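Local atomic coordinates of aromatic-amino-acid:2-oxoglutarate transaminase (PDB entry 6HND), a protein that probably transfers amino groups between aromatic amino acids and 2-oxoglutarate, with pyridoxal 5'-phosphate as its cofactor. Residues 56-61 with 382-387; 148-153 with 394-399; 204-209 with 225-230; 176-181 with 241-246. All coordinates share one frame; numbering follows the deposited sequence.

Overall arrangement
From the N terminus, the chain first lays down strand 53-60, whose contact with helix 375-388 (interaction 1) closes the longest of the four loops. Helix 137-151 opens interaction 2, which closes on helix 392-418. Its segments alternate with those of interaction 1, so the two loops cross, and the contacts touch through Val61 with Trp398 and Ile385 with Trp395. Inside both loops, interaction 4 joins the end of helix 166-177 to strand 243-246. Nested within it, interaction 3 brings helix 221-229 back onto strand 204-208. Interactions 3 and 4 share the seven-stranded sheet and meet where Leu228 packs on Pro241, while interaction 1 lies on the other side of the chain's centre.

Interaction 1: 56-61 with 382-387; sequences IDVNLV and NNVIQE
Val384 turns both of its methyl groups to strand 53-60: CG2 meets Val58 most closely and CG1 meets Leu60, while Leu60 CD2 also lies near Val384 CG2. The side chains of Val58 and Val384 cross at about a right angle, with Val58 CG1 and Val384 CG2 only 3.6 Å apart. Leu60 arrives differently: it and Val384 reach for each other tip to tip, and Leu60 CD2 ends 3.8 Å from Val384 CG1. The second leucine methyl also grazes the valine, Leu60 CD1 lying 4.1 Å from Val384 CG1. Val58 puts CG1 into this contact by holding it anti to the backbone N (chi1 180°). The backbones come closest at the same pair, with 7.6 Å between Val58 CA and Val384 CA.

As the side chains of an extended strand alternate, Val58 and Leu60 face the helix, while Asn59 between them points to the other side. Strand 53-60 pairs antiparallel with strand 109-113, and this small sheet runs on across the dimer interface through an antiparallel strand of the second subunit. Helix 375-388 therefore covers one face of a sheet shared between subunits, and Asn59 ND2 bonds to Asp57 OD2 of the second subunit.

Beside Val384 on the helix, two asparagines that do not touch segment 56-61 are bonded to each other. Asn382 ND2 donates to Asn383 OD1 over 2.9 Å, nearly straight at 163° and in the carbonyl plane of Asn383. Asn382 ND2 also bonds to Lys120 O, and Asn383 ND2 to Ile122 O, so both amides are fixed against the loop that follows strand 109-113.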
# COMPACT_ATOMS: atom_id res chain seq x y z
N ILE B 56 19.66 5.75 11.05
CA ILE B 56 19.72 4.40 10.42
C ILE B 56 21.04 4.32 9.63
O ILE B 56 21.37 5.30 8.95
CB ILE B 56 18.48 4.11 9.55
CG1 ILE B 56 17.19 4.25 10.36
CG2 ILE B 56 18.57 2.75 8.88
CD1 ILE B 56 15.95 3.99 9.54
N ASP B 57 21.78 3.24 9.82
CA ASP B 57 22.97 2.90 9.01
C ASP B 57 22.54 1.75 8.12
O ASP B 57 22.03 0.74 8.67
CB ASP B 57 24.16 2.53 9.90
CG ASP B 57 24.58 3.68 10.79
OD1 ASP B 57 24.97 4.72 10.23
OD2 ASP B 57 24.45 3.55 12.03
N VAL B 58 22.63 1.94 6.82
CA VAL B 58 22.25 0.92 5.80
C VAL B 58 23.57 0.41 5.23
O VAL B 58 24.25 1.21 4.57
CB VAL B 58 21.33 1.49 4.71
CG1 VAL B 58 20.95 0.43 3.68
CG2 VAL B 58 20.07 2.11 5.31
N ASN B 59 23.91 -0.84 5.53
CA ASN B 59 25.19 -1.49 5.19
C ASN B 59 24.98 -2.34 3.93
O ASN B 59 24.06 -3.20 3.93
CB ASN B 59 25.72 -2.31 6.37
CG ASN B 59 25.61 -1.55 7.67
OD1 ASN B 59 25.96 -0.37 7.73
ND2 ASN B 59 25.10 -2.21 8.71
N LEU B 60 25.81 -2.10 2.90
CA LEU B 60 25.55 -2.56 1.51
C LEU B 60 26.62 -3.55 1.05
O LEU B 60 27.68 -3.67 1.69
CB LEU B 60 25.53 -1.34 0.60
CG LEU B 60 24.55 -0.24 1.00
CD1 LEU B 60 24.87 1.02 0.23
CD2 LEU B 60 23.10 -0.67 0.74
N VAL B 61 26.31 -4.23 -0.03
CA VAL B 61 27.28 -5.04 -0.82
C VAL B 61 27.70 -4.16 -1.99
O VAL B 61 26.96 -3.22 -2.30
CB VAL B 61 26.66 -6.38 -1.26
CG1 VAL B 61 26.26 -7.19 -0.05
CG2 VAL B 61 25.48 -6.22 -2.22
N ASN B 382 15.83 5.77 -1.52
CA ASN B 382 16.31 7.03 -2.14
C ASN B 382 17.75 7.30 -1.70
O ASN B 382 18.61 7.57 -2.58
CB ASN B 382 15.41 8.21 -1.81
CG ASN B 382 15.97 9.51 -2.34
OD1 ASN B 382 15.73 9.88 -3.48
ND2 ASN B 382 16.71 10.21 -1.49
N ASN B 383 18.03 7.22 -0.40
CA ASN B 383 19.35 7.63 0.13
C ASN B 383 20.41 6.63 -0.34
O ASN B 383 21.53 7.05 -0.62
CB ASN B 383 19.27 7.85 1.64
CG ASN B 383 18.41 9.06 1.97
OD1 ASN B 383 17.63 9.52 1.12
ND2 ASN B 383 18.51 9.55 3.19
N VAL B 384 20.06 5.35 -0.46
CA VAL B 384 21.04 4.32 -0.91
C VAL B 384 21.41 4.66 -2.36
O VAL B 384 22.63 4.66 -2.66
CB VAL B 384 20.51 2.88 -0.73
CG1 VAL B 384 21.31 1.86 -1.54
CG2 VAL B 384 20.43 2.48 0.74
N ILE B 385 20.42 5.00 -3.20
CA ILE B 385 20.64 5.27 -4.66
C ILE B 385 21.43 6.57 -4.82
O ILE B 385 22.42 6.55 -5.56
CB ILE B 385 19.31 5.24 -5.46
CG1 ILE B 385 18.87 3.81 -5.71
CG2 ILE B 385 19.42 5.97 -6.79
CD1 ILE B 385 17.50 3.67 -6.25
N GLN B 386 21.09 7.62 -4.08
CA GLN B 386 21.71 8.97 -4.21
C GLN B 386 23.10 8.97 -3.55
O GLN B 386 24.05 9.50 -4.18
CB GLN B 386 20.76 10.04 -3.65
CG GLN B 386 20.40 11.17 -4.63
CD GLN B 386 19.14 11.00 -5.47
OE1 GLN B 386 19.23 10.71 -6.66
NE2 GLN B 386 17.96 11.26 -4.91
N GLU B 387 23.29 8.38 -2.37
CA GLU B 387 24.58 8.50 -1.64
C GLU B 387 25.58 7.40 -2.02
O GLU B 387 26.75 7.71 -2.23
CB GLU B 387 24.36 8.50 -0.13
CG GLU B 387 24.69 9.84 0.51
CD GLU B 387 24.88 9.69 2.01
OE1 GLU B 387 24.12 10.34 2.76
OE2 GLU B 387 25.75 8.87 2.40

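Interaction 2: 148-153 with 394-399; sequences IRTHKP and GWLEWI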
# COMPACT_ATOMS: atom_id res chain seq x y z
N ILE B 148 14.27 9.89 -17.97
CA ILE B 148 14.87 10.78 -19.00
C ILE B 148 16.12 10.08 -19.57
O ILE B 148 16.23 10.02 -20.80
CB ILE B 148 15.16 12.19 -18.43
CG1 ILE B 148 13.88 12.97 -18.13
CG2 ILE B 148 16.08 12.97 -19.36
CD1 ILE B 148 14.10 14.28 -17.34
N ARG B 149 16.96 9.49 -18.72
CA ARG B 149 18.22 8.82 -19.16
C ARG B 149 17.89 7.57 -20.01
O ARG B 149 18.51 7.40 -21.08
CB ARG B 149 19.07 8.50 -17.93
CG ARG B 149 20.49 8.04 -18.25
CD ARG B 149 21.44 9.18 -18.64
NE ARG B 149 22.84 8.80 -18.50
CZ ARG B 149 23.71 8.64 -19.50
NH1 ARG B 149 23.34 8.80 -20.76
NH2 ARG B 149 24.95 8.29 -19.24
N THR B 150 16.95 6.73 -19.58
CA THR B 150 16.76 5.36 -20.15
C THR B 150 15.68 5.33 -21.23
O THR B 150 15.83 4.52 -22.17
CB THR B 150 16.44 4.33 -19.05
OG1 THR B 150 15.19 4.65 -18.43
CG2 THR B 150 17.55 4.26 -18.03
N HIS B 151 14.61 6.11 -21.08
CA HIS B 151 13.35 5.92 -21.86
C HIS B 151 12.56 7.23 -21.98
O HIS B 151 11.37 7.19 -21.65
CB HIS B 151 12.48 4.87 -21.15
CG HIS B 151 12.95 3.46 -21.24
ND1 HIS B 151 13.12 2.81 -22.45
CD2 HIS B 151 13.20 2.55 -20.27
CE1 HIS B 151 13.47 1.56 -22.21
NE2 HIS B 151 13.52 1.37 -20.87
N LYS B 152 13.18 8.32 -22.43
CA LYS B 152 12.58 9.68 -22.47
C LYS B 152 11.28 9.65 -23.25
O LYS B 152 11.26 9.28 -24.42
CB LYS B 152 13.57 10.68 -23.09
CG LYS B 152 13.22 12.15 -22.92
CD LYS B 152 14.12 13.05 -23.74
CE LYS B 152 13.35 13.91 -24.73
NZ LYS B 152 12.78 15.11 -24.07
N PRO B 153 10.12 10.03 -22.66
CA PRO B 153 8.89 10.19 -23.43
C PRO B 153 9.03 11.20 -24.57
O PRO B 153 9.79 12.15 -24.46
CB PRO B 153 7.88 10.67 -22.37
CG PRO B 153 8.44 10.17 -21.06
CD PRO B 153 9.93 10.31 -21.23
N GLY B 394 25.26 5.71 -11.61
CA GLY B 394 25.77 4.75 -10.62
C GLY B 394 24.80 3.59 -10.42
O GLY B 394 25.25 2.46 -10.25
N TRP B 395 23.50 3.88 -10.47
CA TRP B 395 22.42 2.87 -10.30
C TRP B 395 22.39 2.00 -11.55
O TRP B 395 22.32 0.74 -11.40
CB TRP B 395 21.09 3.56 -9.99
CG TRP B 395 19.93 2.63 -9.83
CD1 TRP B 395 18.79 2.62 -10.57
CD2 TRP B 395 19.81 1.56 -8.88
NE1 TRP B 395 17.97 1.62 -10.15
CE2 TRP B 395 18.56 0.95 -9.12
CE3 TRP B 395 20.61 1.06 -7.85
CZ2 TRP B 395 18.11 -0.14 -8.37
CZ3 TRP B 395 20.16 -0.03 -7.11
CH2 TRP B 395 18.93 -0.62 -7.37
N LEU B 396 22.54 2.61 -12.73
CA LEU B 396 22.72 1.86 -14.01
C LEU B 396 23.93 0.91 -13.90
O LEU B 396 23.82 -0.23 -14.36
CB LEU B 396 22.89 2.85 -15.17
CG LEU B 396 21.59 3.51 -15.66
CD1 LEU B 396 21.89 4.67 -16.61
CD2 LEU B 396 20.66 2.49 -16.33
N GLU B 397 25.04 1.36 -13.31
CA GLU B 397 26.26 0.52 -13.16
C GLU B 397 25.92 -0.68 -12.26
O GLU B 397 26.39 -1.78 -12.55
CB GLU B 397 27.43 1.32 -12.60
CG GLU B 397 27.98 2.40 -13.53
CD GLU B 397 28.69 1.94 -14.80
OE1 GLU B 397 28.85 0.70 -14.98
OE2 GLU B 397 29.06 2.83 -15.61
N TRP B 398 25.12 -0.49 -11.22
CA TRP B 398 24.61 -1.63 -10.40
C TRP B 398 23.69 -2.55 -11.24
O TRP B 398 23.79 -3.78 -11.12
CB TRP B 398 23.94 -1.13 -9.12
CG TRP B 398 23.21 -2.21 -8.40
CD1 TRP B 398 21.90 -2.55 -8.55
CD2 TRP B 398 23.77 -3.15 -7.46
NE1 TRP B 398 21.60 -3.63 -7.76
CE2 TRP B 398 22.72 -4.00 -7.07
CE3 TRP B 398 25.03 -3.30 -6.88
CZ2 TRP B 398 22.91 -5.02 -6.14
CZ3 TRP B 398 25.20 -4.30 -5.95
CH2 TRP B 398 24.17 -5.16 -5.60
N ILE B 399 22.84 -2.00 -12.09
CA ILE B 399 21.96 -2.81 -12.99
C ILE B 399 22.84 -3.63 -13.95
O ILE B 399 22.51 -4.79 -14.19
CB ILE B 399 20.94 -1.88 -13.72
CG1 ILE B 399 19.89 -1.36 -12.73
CG2 ILE B 399 20.31 -2.57 -14.92
CD1 ILE B 399 19.20 -0.06 -13.14
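Between segments 148-153 and 394-399 the backbones come nearest at Thr150 and Leu396, their CA atoms 9.2 Å apart, and side chains alone make the contact between them. Leu396 does the reaching. Its forked end spreads over two neighbouring residues: Leu396 CD1 lies 4.0 Å from Arg149 CG, and Leu396 CD2 lies 4.0 Å from Thr150 CG2. In both pairs the side chains cross obliquely, and no hydrogen bond links the segments.

Helix 392-418 is the long helix that leads from the large, pyridoxal-phosphate-binding part of this class I aminotransferase fold to the small four-stranded sheet. Helix 137-151 precedes strand 158-163, an outer strand of the large sheet, so the leucine presses the start of the long helix against the flank of the large domain. Phe146 and Ile312 pack on Leu396 as well.

Arg149 offers only its aliphatic base here. CG stands anti to the backbone N (chi1 -169°), the chain then bends at chi2 (77°), and the polar end turns to Asp393, whose OD1 forms a salt bridge with Arg149 NE just ahead of the leucine's segment.

Thr150 divides its two branches by character. The methyl CG2 faces Leu396, while OG1 is hydrogen-bonded both to Phe146 O, one helical turn back, and to Tyr285 OH, which satisfies the buried hydroxyl.

Interaction 3: 204-209 with 225-230; sequences KAVPVK and VDLLEN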
# COMPACT_ATOMS: atom_id res chain seq x y z
N LYS B 204 -13.53 -6.86 -19.33
CA LYS B 204 -13.31 -8.23 -19.87
C LYS B 204 -11.90 -8.29 -20.51
O LYS B 204 -11.53 -7.38 -21.27
CB LYS B 204 -14.41 -8.65 -20.86
CG LYS B 204 -14.64 -10.16 -20.93
CD LYS B 204 -14.82 -10.76 -22.33
CE LYS B 204 -14.04 -12.05 -22.59
NZ LYS B 204 -14.83 -13.28 -22.32
N ALA B 205 -11.15 -9.34 -20.18
CA ALA B 205 -9.84 -9.67 -20.79
C ALA B 205 -10.08 -10.47 -22.07
O ALA B 205 -10.72 -11.54 -22.02
CB ALA B 205 -9.00 -10.44 -19.82
N VAL B 206 -9.58 -9.97 -23.20
CA VAL B 206 -9.58 -10.69 -24.50
C VAL B 206 -8.14 -11.06 -24.81
O VAL B 206 -7.25 -10.20 -24.80
CB VAL B 206 -10.24 -9.82 -25.59
CG1 VAL B 206 -9.83 -10.23 -26.99
CG2 VAL B 206 -11.76 -9.85 -25.40
N PRO B 207 -7.87 -12.37 -25.00
CA PRO B 207 -6.52 -12.86 -25.22
C PRO B 207 -5.98 -12.51 -26.61
O PRO B 207 -6.71 -12.60 -27.56
CB PRO B 207 -6.70 -14.38 -25.05
CG PRO B 207 -8.10 -14.63 -25.56
CD PRO B 207 -8.89 -13.43 -25.07
N VAL B 208 -4.72 -12.12 -26.68
CA VAL B 208 -3.98 -11.77 -27.94
C VAL B 208 -2.93 -12.87 -28.14
O VAL B 208 -2.04 -13.00 -27.26
CB VAL B 208 -3.34 -10.37 -27.83
CG1 VAL B 208 -2.28 -10.14 -28.90
CG2 VAL B 208 -4.37 -9.24 -27.88
N LYS B 209 -3.02 -13.62 -29.23
CA LYS B 209 -2.16 -14.81 -29.49
C LYS B 209 -0.68 -14.40 -29.49
O LYS B 209 -0.34 -13.31 -29.96
CB LYS B 209 -2.49 -15.50 -30.81
CG LYS B 209 -3.91 -16.02 -30.94
CD LYS B 209 -4.11 -17.00 -32.09
CE LYS B 209 -5.58 -17.26 -32.39
NZ LYS B 209 -5.72 -18.35 -33.38
N VAL B 225 -3.59 -7.72 -35.83
CA VAL B 225 -4.25 -6.93 -36.91
C VAL B 225 -5.61 -7.58 -37.25
O VAL B 225 -6.63 -6.86 -37.27
CB VAL B 225 -3.32 -6.78 -38.12
CG1 VAL B 225 -4.02 -6.13 -39.31
CG2 VAL B 225 -2.10 -5.95 -37.77
N ASP B 226 -5.67 -8.89 -37.46
CA ASP B 226 -6.92 -9.58 -37.86
C ASP B 226 -7.99 -9.37 -36.77
O ASP B 226 -9.17 -9.06 -37.13
CB ASP B 226 -6.66 -11.05 -38.16
CG ASP B 226 -7.93 -11.78 -38.54
OD1 ASP B 226 -8.45 -11.51 -39.64
OD2 ASP B 226 -8.43 -12.57 -37.71
N LEU B 227 -7.62 -9.55 -35.49
CA LEU B 227 -8.54 -9.34 -34.34
C LEU B 227 -9.08 -7.90 -34.40
O LEU B 227 -10.27 -7.70 -34.26
CB LEU B 227 -7.77 -9.62 -33.03
CG LEU B 227 -8.50 -9.36 -31.71
CD1 LEU B 227 -9.73 -10.24 -31.57
CD2 LEU B 227 -7.57 -9.58 -30.52
N LEU B 228 -8.23 -6.91 -34.65
CA LEU B 228 -8.64 -5.49 -34.63
C LEU B 228 -9.46 -5.14 -35.89
O LEU B 228 -10.43 -4.42 -35.76
CB LEU B 228 -7.39 -4.63 -34.48
CG LEU B 228 -6.83 -4.59 -33.06
CD1 LEU B 228 -5.63 -3.65 -32.97
CD2 LEU B 228 -7.91 -4.16 -32.09
N GLU B 229 -9.09 -5.66 -37.05
CA GLU B 229 -9.79 -5.35 -38.33
C GLU B 229 -11.12 -6.08 -38.38
O GLU B 229 -11.99 -5.59 -39.09
CB GLU B 229 -8.98 -5.77 -39.56
CG GLU B 229 -7.76 -4.89 -39.78
CD GLU B 229 -6.99 -5.21 -41.05
OE1 GLU B 229 -7.41 -6.16 -41.75
OE2 GLU B 229 -5.99 -4.51 -41.33
N ASN B 230 -11.26 -7.22 -37.69
CA ASN B 230 -12.46 -8.08 -37.79
C ASN B 230 -13.06 -8.24 -36.38
O ASN B 230 -13.64 -9.30 -36.07
CB ASN B 230 -12.15 -9.41 -38.50
CG ASN B 230 -11.58 -9.22 -39.90
OD1 ASN B 230 -12.23 -8.68 -40.78
ND2 ASN B 230 -10.35 -9.63 -40.13
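Val206 is the first residue of strand 204-208 to meet Leu227, on helix 221-229, and the pair belongs to a beta-alpha-beta crossover. The helix lies on the connection from strand 204-208 to strand 243-246, which skips over strand 183-187 in the mixed sheet of the large aminotransferase domain. Strand 204-208 is the outermost strand at this end of the sheet within the chain. The axes of strand 204-208 and of helical segment 225-229 approach to 10.5 Å, with 139° between their N-to-C directions.

Val206 points its side chain at the helix and brings CG1 to 4.2 Å from Leu227 CD2; Tyr235 and Trp231 also pack on this valine. Pro207 directs its ring the other way, onto Phe481 of helix 479-482, but its carbonyl O lies 4.3 Å from Leu227 CD2, a plain van der Waals neighbour. Val208 does not point straight at the helix; its side chain crosses that of Leu227 at about a right angle, Val208 CG2 lying 4.2 Å from Leu227 CD2.

One methyl, Leu227 CD2, thus meets three successive residues, Val206 to Val208. With CG anti to the backbone N (chi1 176°), the leucine extends from the helix to the sheet, where Leu185 of strand 183-187 touches it too. Where the helix ends, Asn230 folds back on Asp226, and its ND2 makes a weak, bent hydrogen bond of 2.7 Å to Asp226 OD1.

Interaction 4: 176-181 with 241-246; sequences VFLDDG and PKALYT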
# COMPACT_ATOMS: atom_id res chain seq x y z
N VAL B 176 -7.45 3.53 -14.01
CA VAL B 176 -7.45 4.85 -14.67
C VAL B 176 -7.93 4.71 -16.12
O VAL B 176 -8.40 5.74 -16.65
CB VAL B 176 -6.08 5.56 -14.59
CG1 VAL B 176 -5.11 5.12 -15.69
CG2 VAL B 176 -6.24 7.07 -14.64
N PHE B 177 -7.80 3.54 -16.76
CA PHE B 177 -8.20 3.37 -18.18
C PHE B 177 -9.50 2.56 -18.36
O PHE B 177 -10.12 2.75 -19.41
CB PHE B 177 -7.07 2.78 -19.04
CG PHE B 177 -5.91 3.72 -19.27
CD1 PHE B 177 -6.10 4.97 -19.79
CD2 PHE B 177 -4.61 3.30 -19.03
CE1 PHE B 177 -5.03 5.83 -19.98
CE2 PHE B 177 -3.53 4.14 -19.25
CZ PHE B 177 -3.74 5.41 -19.72
N LEU B 178 -9.91 1.68 -17.44
CA LEU B 178 -11.03 0.75 -17.73
C LEU B 178 -12.27 1.07 -16.88
O LEU B 178 -12.23 0.94 -15.66
CB LEU B 178 -10.55 -0.68 -17.46
CG LEU B 178 -9.35 -1.14 -18.27
CD1 LEU B 178 -8.92 -2.53 -17.82
CD2 LEU B 178 -9.64 -1.11 -19.75
N ASP B 179 -13.37 1.41 -17.52
CA ASP B 179 -14.71 1.47 -16.87
C ASP B 179 -15.31 0.07 -16.89
O ASP B 179 -14.81 -0.79 -17.65
CB ASP B 179 -15.63 2.46 -17.58
CG ASP B 179 -15.39 3.88 -17.11
OD1 ASP B 179 -15.35 4.07 -15.86
OD2 ASP B 179 -15.23 4.76 -17.97
N ASP B 180 -16.35 -0.11 -16.09
CA ASP B 180 -17.20 -1.32 -16.06
C ASP B 180 -17.71 -1.60 -17.48
O ASP B 180 -18.27 -0.68 -18.08
CB ASP B 180 -18.36 -1.12 -15.07
CG ASP B 180 -18.69 -2.40 -14.33
OD1 ASP B 180 -19.47 -3.19 -14.89
OD2 ASP B 180 -18.11 -2.60 -13.21
N GLY B 181 -17.49 -2.80 -18.01
CA GLY B 181 -17.93 -3.17 -19.36
C GLY B 181 -16.84 -3.02 -20.41
O GLY B 181 -17.00 -3.55 -21.52
N PRO B 241 -11.80 -2.71 -28.07
CA PRO B 241 -10.93 -2.65 -26.92
C PRO B 241 -10.63 -1.19 -26.55
O PRO B 241 -10.57 -0.32 -27.42
CB PRO B 241 -9.70 -3.46 -27.34
CG PRO B 241 -9.79 -3.54 -28.82
CD PRO B 241 -11.26 -3.55 -29.14
N LYS B 242 -10.49 -0.99 -25.24
CA LYS B 242 -10.12 0.29 -24.61
C LYS B 242 -8.60 0.35 -24.40
O LYS B 242 -8.05 1.48 -24.39
CB LYS B 242 -10.84 0.38 -23.26
CG LYS B 242 -10.66 1.71 -22.57
CD LYS B 242 -11.36 2.85 -23.29
CE LYS B 242 -10.91 4.19 -22.75
NZ LYS B 242 -11.31 4.36 -21.34
N ALA B 243 -7.94 -0.78 -24.15
CA ALA B 243 -6.49 -0.78 -23.82
C ALA B 243 -5.81 -2.09 -24.22
O ALA B 243 -6.49 -3.06 -24.57
CB ALA B 243 -6.31 -0.49 -22.35
N LEU B 244 -4.48 -2.08 -24.24
CA LEU B 244 -3.62 -3.27 -24.40
C LEU B 244 -2.63 -3.29 -23.24
O LEU B 244 -2.01 -2.24 -22.96
CB LEU B 244 -2.89 -3.23 -25.75
CG LEU B 244 -1.73 -4.20 -25.90
CD1 LEU B 244 -2.24 -5.62 -26.16
CD2 LEU B 244 -0.78 -3.74 -27.00
N TYR B 245 -2.56 -4.43 -22.54
CA TYR B 245 -1.56 -4.72 -21.49
C TYR B 245 -0.50 -5.59 -22.14
O TYR B 245 -0.85 -6.69 -22.51
CB TYR B 245 -2.21 -5.42 -20.29
CG TYR B 245 -1.24 -6.01 -19.30
CD1 TYR B 245 -0.20 -5.26 -18.80
CD2 TYR B 245 -1.36 -7.32 -18.86
CE1 TYR B 245 0.69 -5.77 -17.88
CE2 TYR B 245 -0.48 -7.86 -17.94
CZ TYR B 245 0.56 -7.07 -17.45
OH TYR B 245 1.45 -7.54 -16.54
N THR B 246 0.72 -5.10 -22.28
CA THR B 246 1.85 -5.84 -22.89
C THR B 246 3.08 -5.74 -21.99
O THR B 246 3.47 -4.65 -21.59
CB THR B 246 2.12 -5.34 -24.32
OG1 THR B 246 3.30 -5.97 -24.84
CG2 THR B 246 2.26 -3.84 -24.39
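Lys242 NZ is gripped by two backbone carbonyls, Phe177 O across this contact and Leu7 O from the N-terminal arm. The bond from Lys242 NZ to Phe177 O is 2.8 Å long, with a C=O...N angle of 153° and the donor tilted 20° from the carbonyl plane. Phe177 ends helix 166-177, whose other end supplies Ala166 and Ser167 to the pyridoxal phosphate pocket, and Lys242 belongs to segment 241-246, which carries strand 243-246 of the seven-stranded sheet of the large aminotransferase domain. The ammonium group thus sits at the C-terminal end of a helix, where the helix dipole would probably favour a positive charge.

Two bends in the lysine chain, at chi2 and chi4, bring the amine round to the carbonyl. CG, anti to the backbone N, also lies near the oxygen, with 3.4 Å between Lys242 CG and Phe177 O.

Leu178 runs past Lys242 in the opposite direction, so the contact is along their flanks: Leu178 CD2 lies 4.0 Å from Lys242 CB. This methyl also meets the next residue, Leu178 CD2 standing 4.3 Å from Ala243 CB.

Phe177 starts out toward the strand, but its ring leads off to Ala276 and Ile278 of strand 276-280. One face of that ring is covered by its neighbour Val176, whose CG1 lies over the centre.

Asp179 binds the backbone N atoms of Lys10 and Arg11 with its carboxylate, so the arm that supplies Leu7 is held here as well. Asp179 OD2 remains 5.2 Å from Lys242 NZ, not in contact with it.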